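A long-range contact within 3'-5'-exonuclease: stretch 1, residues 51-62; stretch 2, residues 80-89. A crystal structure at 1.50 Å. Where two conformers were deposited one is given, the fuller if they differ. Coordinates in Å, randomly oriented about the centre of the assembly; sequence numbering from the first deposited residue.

Stretch 1 (51-62) HVKNALVTGSSI
Stretch 2 80-89: PLKLYHTIGV

The parallel pairing of these two stretches ends in a side chain that takes over a backbone role: Thr-86, its CA-to-CB bond directed toward the other stretch and chi1 at 75° (p), accepts a hydrogen bond from Gly-59 N through OG1 (N to OG1 2.8 Å). Gly-59 has no side chain, and an ideal CB there would lie a tight 3.1 Å from Thr-86 O.

Before this point, strands 52-57 and 82-87 run parallel, their axes 23° apart and approaching to 4.2 Å. Asn-54 pairs with Lys-82, Ala-55 with Leu-83, Leu-56 with Tyr-84 and Val-57 with His-85, at CA-CA distances of 4.6, 5.2, 4.8 and 4.4 Å. Phi/psi values are extended, near -148/152 at Ala-55 and -115/170 at Tyr-84, whereas Lys-53 departs at -98/-37. Hydrogen bonds alternate in the parallel manner: Lys-82 N to Lys-53 O (3.0 Å), Ala-55 N to Lys-82 O (3.0 Å), Tyr-84 N to Ala-55 O (2.9 Å), Val-57 N to Tyr-84 O (2.7 Å) and Thr-86 N to Val-57 O (3.0 Å). Ala-55 and Val-57 thus each use both N and O.

One face carries Ala-55, Val-57, Leu-83 and His-85. Leu-83 (m, chi2 t) brings CD2 to 3.9 Å from Ala-55 CB, an apolar contact between two buried residues. On the other, Leu-56 (t, chi2 p) places CD1 3.9 Å from Tyr-84 CB, while Asn-54 OD1 (chi1 m) meets the edge of the Tyr-84 ring (chi1 m), 3.2 Å from CE2.

At the start, Val-52 CG1 (chi1 t) packs 3.7 Å from Leu-81 CD2, and a water oxygen lies 2.7 Å from Val-52 O and 2.9 Å from Pro-80 O, bridging the two carbonyls. Beyond the strands, Ile-62 CG1 (m, chi2 t) lies 3.9 Å from Val-89 CG2 (chi1 t).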

ATOM      1  N   HIS A  51       4.908 -19.180  -3.346  1.00 14.34           N
ATOM      2  CA  HIS A  51       6.229 -18.540  -3.452  1.00 14.53           C
ATOM      3  C   HIS A  51       6.291 -17.102  -2.968  1.00 14.25           C
ATOM      4  O   HIS A  51       7.280 -16.409  -3.228  1.00 13.65           O
ATOM      5  CB  HIS A  51       6.787 -18.649  -4.877  1.00 14.28           C
ATOM      6  CG  HIS A  51       6.588 -20.003  -5.493  1.00 15.67           C
ATOM      7  ND1 HIS A  51       7.160 -21.149  -4.976  1.00 19.82           N
ATOM      8  CD2 HIS A  51       5.847 -20.393  -6.558  1.00 19.58           C
ATOM      9  CE1 HIS A  51       6.781 -22.188  -5.700  1.00 19.25           C
ATOM     10  NE2 HIS A  51       5.991 -21.760  -6.667  1.00 20.12           N
ATOM     11  N   VAL A  52       5.261 -16.673  -2.245  1.00 13.98           N
ATOM     12  CA  VAL A  52       5.302 -15.361  -1.606  1.00 14.24           C
ATOM     13  C   VAL A  52       6.151 -15.469  -0.350  1.00 14.41           C
ATOM     14  O   VAL A  52       5.838 -16.238   0.568  1.00 15.33           O
ATOM     15  CB  VAL A  52       3.897 -14.793  -1.306  1.00 13.59           C
ATOM     16  CG1 VAL A  52       3.994 -13.316  -0.883  1.00 14.67           C
ATOM     17  CG2 VAL A  52       2.994 -14.949  -2.523  1.00 14.28           C
ATOM     18  N   LYS A  53       7.229 -14.688  -0.312  1.00 14.62           N
ATOM     19  CA  LYS A  53       8.175 -14.754   0.781  1.00 14.35           C
ATOM     20  C   LYS A  53       7.933 -13.677   1.826  1.00 14.31           C
ATOM     21  O   LYS A  53       8.127 -13.906   3.018  1.00 15.35           O
ATOM     22  CB  LYS A  53       9.610 -14.645   0.257  1.00 14.01           C
ATOM     23  CG  LYS A  53       9.950 -15.637  -0.836  1.00 15.68           C
ATOM     24  CD  LYS A  53       9.833 -17.092  -0.378  1.00 17.72           C
ATOM     25  CE  LYS A  53      10.059 -18.017  -1.553  1.00 19.67           C
ATOM     26  NZ  LYS A  53       9.930 -19.443  -1.133  1.00 22.62           N
ATOM     27  N   ASN A  54       7.552 -12.482   1.383  1.00 14.03           N
ATOM     28  CA  ASN A  54       7.429 -11.323   2.267  1.00 14.23           C
ATOM     29  C   ASN A  54       6.175 -10.567   1.852  1.00 13.18           C
ATOM     30  O   ASN A  54       5.751 -10.675   0.692  1.00 13.44           O
ATOM     31  CB  ASN A  54       8.602 -10.346   2.071  1.00 14.55           C
ATOM     32  CG  ASN A  54       9.903 -10.813   2.684  1.00 18.95           C
ATOM     33  OD1 ASN A  54      10.532 -10.059   3.441  1.00 27.24           O
ATOM     34  ND2 ASN A  54      10.336 -12.004   2.344  1.00 22.17           N
ATOM     35  N   ALA A  55       5.580  -9.817   2.787  1.00 12.99           N
ATOM     36  CA  ALA A  55       4.494  -8.912   2.413  1.00 12.72           C
ATOM     37  C   ALA A  55       4.520  -7.703   3.311  1.00 12.94           C
ATOM     38  O   ALA A  55       4.978  -7.773   4.453  1.00 14.37           O
ATOM     39  CB  ALA A  55       3.142  -9.609   2.492  1.00 13.58           C
ATOM     40  N   LEU A  56       4.037  -6.587   2.770  1.00 12.44           N
ATOM     41  CA  LEU A  56       3.907  -5.357   3.517  1.00 12.73           C
ATOM     42  C   LEU A  56       2.431  -5.156   3.847  1.00 12.49           C
ATOM     43  O   LEU A  56       1.593  -5.047   2.932  1.00 13.12           O
ATOM     44  CB  LEU A  56       4.445  -4.188   2.676  1.00 12.88           C
ATOM     45  CG  LEU A  56       4.465  -2.810   3.344  1.00 11.14           C
ATOM     46  CD1 LEU A  56       5.506  -2.774   4.471  1.00 13.39           C
ATOM     47  CD2 LEU A  56       4.814  -1.755   2.293  1.00 13.51           C
ATOM     48  N   VAL A  57       2.119  -5.124   5.144  1.00 12.62           N
ATOM     49  CA  VAL A  57       0.745  -4.953   5.625  1.00 13.04           C
ATOM     50  C   VAL A  57       0.447  -3.464   5.733  1.00 13.09           C
ATOM     51  O   VAL A  57       1.181  -2.736   6.368  1.00 13.08           O
ATOM     52  CB  VAL A  57       0.560  -5.660   6.995  1.00 13.61           C
ATOM     53  CG1 VAL A  57      -0.835  -5.437   7.583  1.00 13.65           C
ATOM     54  CG2 VAL A  57       0.825  -7.153   6.844  1.00 13.85           C
ATOM     55  N   THR A  58      -0.614  -3.024   5.061  1.00 13.95           N
ATOM     56  CA  THR A  58      -0.942  -1.603   5.018  0.50 15.36           C
ATOM     57  C   THR A  58      -1.655  -1.112   6.265  1.00 15.55           C
ATOM     58  O   THR A  58      -2.550  -1.782   6.807  1.00 16.82           O
ATOM     59  CB  THR A  58      -1.883  -1.283   3.873  0.50 15.32           C
ATOM     60  OG1 THR A  58      -2.990  -2.180   3.939  0.50 17.54           O
ATOM     61  CG2 THR A  58      -1.194  -1.436   2.550  0.50 15.75           C
ATOM     62  N   GLY A  59      -1.245   0.072   6.723  1.00 16.08           N
ATOM     63  CA  GLY A  59      -1.942   0.814   7.787  1.00 16.86           C
ATOM     64  C   GLY A  59      -2.524   2.079   7.169  1.00 17.38           C
ATOM     65  O   GLY A  59      -1.840   2.735   6.361  1.00 17.59           O
ATOM     66  N   SER A  60      -3.765   2.428   7.511  1.00 17.05           N
ATOM     67  CA  SER A  60      -4.454   3.571   6.869  1.00 17.19           C
ATOM     68  C   SER A  60      -4.974   4.656   7.820  1.00 15.93           C
ATOM     69  O   SER A  60      -5.561   5.650   7.387  1.00 16.30           O
ATOM     70  CB  SER A  60      -5.596   3.073   5.981  1.00 17.79           C
ATOM     71  OG  SER A  60      -6.603   2.448   6.776  1.00 22.05           O
ATOM     72  N   SER A  61      -4.796   4.437   9.119  1.00 15.25           N
ATOM     73  CA  SER A  61      -5.131   5.434  10.139  1.00 15.93           C
ATOM     74  C   SER A  61      -4.283   5.142  11.366  1.00 16.41           C
ATOM     75  O   SER A  61      -3.534   4.147  11.394  1.00 15.68           O
ATOM     76  CB  SER A  61      -6.619   5.391  10.479  1.00 16.33           C
ATOM     77  OG  SER A  61      -6.927   4.178  11.148  1.00 17.42           O
ATOM     78  N   ILE A  62      -4.358   5.993  12.383  1.00 17.20           N
ATOM     79  CA  ILE A  62      -3.627   5.681  13.605  1.00 18.34           C
ATOM     80  C   ILE A  62      -4.149   4.348  14.163  1.00 17.42           C
ATOM     81  O   ILE A  62      -3.368   3.422  14.431  1.00 17.78           O
ATOM     82  CB  ILE A  62      -3.652   6.831  14.651  1.00 18.53           C
ATOM     83  CG1 ILE A  62      -2.934   8.063  14.080  1.00 19.91           C
ATOM     84  CG2 ILE A  62      -2.946   6.369  15.911  1.00 20.55           C
ATOM     85  CD1 ILE A  62      -3.059   9.373  14.921  1.00 20.53           C
ATOM     86  N   PRO A  80       4.395 -18.179   7.775  1.00 18.58           N
ATOM     87  CA  PRO A  80       5.536 -18.568   6.950  1.00 18.86           C
ATOM     88  C   PRO A  80       6.021 -17.441   6.021  1.00 19.63           C
ATOM     89  O   PRO A  80       7.040 -17.608   5.346  1.00 21.65           O
ATOM     90  CB  PRO A  80       4.985 -19.751   6.148  1.00 19.10           C
ATOM     91  CG  PRO A  80       3.540 -19.483   6.031  1.00 19.24           C
ATOM     92  CD  PRO A  80       3.131 -18.761   7.286  1.00 18.12           C
ATOM     93  N   LEU A  81       5.288 -16.325   5.970  1.00 18.94           N
ATOM     94  CA  LEU A  81       5.769 -15.108   5.294  1.00 19.20           C
ATOM     95  C   LEU A  81       6.405 -14.183   6.307  1.00 18.46           C
ATOM     96  O   LEU A  81       5.944 -14.092   7.451  1.00 18.00           O
ATOM     97  CB  LEU A  81       4.621 -14.339   4.630  1.00 19.50           C
ATOM     98  CG  LEU A  81       4.210 -14.690   3.203  1.00 19.78           C
ATOM     99  CD1 LEU A  81       3.671 -16.102   3.078  1.00 22.77           C
ATOM    100  CD2 LEU A  81       3.173 -13.689   2.722  1.00 20.51           C
ATOM    101  N   LYS A  82       7.459 -13.488   5.902  1.00 17.19           N
ATOM    102  CA  LYS A  82       7.969 -12.407   6.719  1.00 17.31           C
ATOM    103  C   LYS A  82       7.073 -11.196   6.467  1.00 16.59           C
ATOM    104  O   LYS A  82       6.954 -10.729   5.325  1.00 16.76           O
ATOM    105  CB  LYS A  82       9.429 -12.090   6.394  1.00 18.35           C
ATOM    106  CG  LYS A  82      10.024 -10.979   7.238  1.00 22.86           C
ATOM    107  CD  LYS A  82      10.095 -11.340   8.724  1.00 28.04           C
ATOM    108  CE  LYS A  82      10.527 -10.154   9.568  1.00 32.24           C
ATOM    109  NZ  LYS A  82      10.052 -10.278  10.980  1.00 34.95           N
ATOM    110  N   LEU A  83       6.429 -10.715   7.528  1.00 16.13           N
ATOM    111  CA  LEU A  83       5.520  -9.587   7.417  1.00 14.94           C
ATOM    112  C   LEU A  83       6.122  -8.322   7.975  1.00 15.57           C
ATOM    113  O   LEU A  83       6.656  -8.291   9.093  1.00 16.10           O
ATOM    114  CB  LEU A  83       4.217  -9.883   8.139  1.00 15.28           C
ATOM    115  CG  LEU A  83       3.415 -11.075   7.615  1.00 16.26           C
ATOM    116  CD1 LEU A  83       2.201 -11.318   8.488  1.00 17.86           C
ATOM    117  CD2 LEU A  83       2.982 -10.868   6.182  1.00 17.75           C
ATOM    118  N   TYR A  84       6.023  -7.276   7.160  1.00 13.94           N
ATOM    119  CA  TYR A  84       6.327  -5.918   7.572  1.00 14.60           C
ATOM    120  C   TYR A  84       5.055  -5.092   7.518  1.00 14.07           C
ATOM    121  O   TYR A  84       4.040  -5.565   7.036  1.00 13.36           O
ATOM    122  CB  TYR A  84       7.430  -5.326   6.690  1.00 16.67           C
ATOM    123  CG  TYR A  84       8.680  -6.175   6.710  1.00 20.77           C
ATOM    124  CD1 TYR A  84       9.426  -6.301   7.875  1.00 23.13           C
ATOM    125  CD2 TYR A  84       9.092  -6.861   5.583  1.00 23.66           C
ATOM    126  CE1 TYR A  84      10.571  -7.088   7.915  1.00 24.90           C
ATOM    127  CE2 TYR A  84      10.236  -7.662   5.610  1.00 26.48           C
ATOM    128  CZ  TYR A  84      10.967  -7.770   6.773  1.00 24.71           C
ATOM    129  OH  TYR A  84      12.100  -8.564   6.784  1.00 27.35           O
ATOM    130  N   HIS A  85       5.083  -3.871   8.051  1.00 13.65           N
ATOM    131  CA  HIS A  85       3.895  -3.025   7.947  1.00 13.45           C
ATOM    132  C   HIS A  85       4.230  -1.548   7.828  1.00 13.47           C
ATOM    133  O   HIS A  85       5.380  -1.111   8.057  1.00 13.58           O
ATOM    134  CB  HIS A  85       2.980  -3.242   9.150  1.00 14.43           C
ATOM    135  CG  HIS A  85       3.565  -2.705  10.415  1.00 13.87           C
ATOM    136  ND1 HIS A  85       3.386  -1.398  10.808  1.00 14.11           N
ATOM    137  CD2 HIS A  85       4.401  -3.266  11.322  1.00 14.53           C
ATOM    138  CE1 HIS A  85       4.035  -1.190  11.942  1.00 14.30           C
ATOM    139  NE2 HIS A  85       4.653  -2.310  12.277  1.00 14.67           N
ATOM    140  N   THR A  86       3.203  -0.778   7.485  1.00 12.27           N
ATOM    141  CA  THR A  86       3.341   0.668   7.417  1.00 12.86           C
ATOM    142  C   THR A  86       2.682   1.301   8.640  1.00 13.11           C
ATOM    143  O   THR A  86       1.972   0.626   9.413  1.00 13.06           O
ATOM    144  CB  THR A  86       2.663   1.239   6.123  1.00 12.71           C
ATOM    145  OG1 THR A  86       1.235   1.233   6.286  1.00 13.59           O
ATOM    146  CG2 THR A  86       3.011   0.401   4.897  1.00 13.33           C
ATOM    147  N   ILE A  87       2.941   2.604   8.812  1.00 12.18           N
ATOM    148  CA  ILE A  87       2.232   3.481   9.758  1.00 12.62           C
ATOM    149  C   ILE A  87       1.961   4.804   9.066  1.00 12.20           C
ATOM    150  O   ILE A  87       2.866   5.419   8.512  1.00 12.48           O
ATOM    151  CB  ILE A  87       3.059   3.763  11.021  1.00 12.33           C
ATOM    152  CG1 ILE A  87       3.377   2.457  11.764  1.00 12.14           C
ATOM    153  CG2 ILE A  87       2.314   4.772  11.929  1.00 13.13           C
ATOM    154  CD1 ILE A  87       4.314   2.647  12.967  1.00 13.75           C
ATOM    155  N   GLY A  88       0.713   5.234   9.111  1.00 12.43           N
ATOM    156  CA  GLY A  88       0.321   6.484   8.452  1.00 13.13           C
ATOM    157  C   GLY A  88      -1.175   6.651   8.425  1.00 12.91           C
ATOM    158  O   GLY A  88      -1.905   5.744   8.800  1.00 13.99           O
ATOM    159  N   VAL A  89      -1.624   7.830   8.001  1.00 12.82           N
ATOM    160  CA  VAL A  89      -3.065   8.115   7.886  1.00 12.63           C
ATOM    161  C   VAL A  89      -3.418   8.463   6.446  1.00 13.07           C
ATOM    162  O   VAL A  89      -2.893   9.422   5.888  1.00 13.38           O
ATOM    163  CB  VAL A  89      -3.521   9.250   8.835  1.00 12.75           C
ATOM    164  CG1 VAL A  89      -5.030   9.436   8.783  1.00 13.52           C
ATOM    165  CG2 VAL A  89      -3.095   8.933  10.254  1.00 13.77           C
TER
HETATM  166  O   HOH W   1       7.149 -17.738   2.458  1.00 20.96           O
HETATM  167  O   HOH W   2       9.496 -16.009   3.968  1.00 32.96           O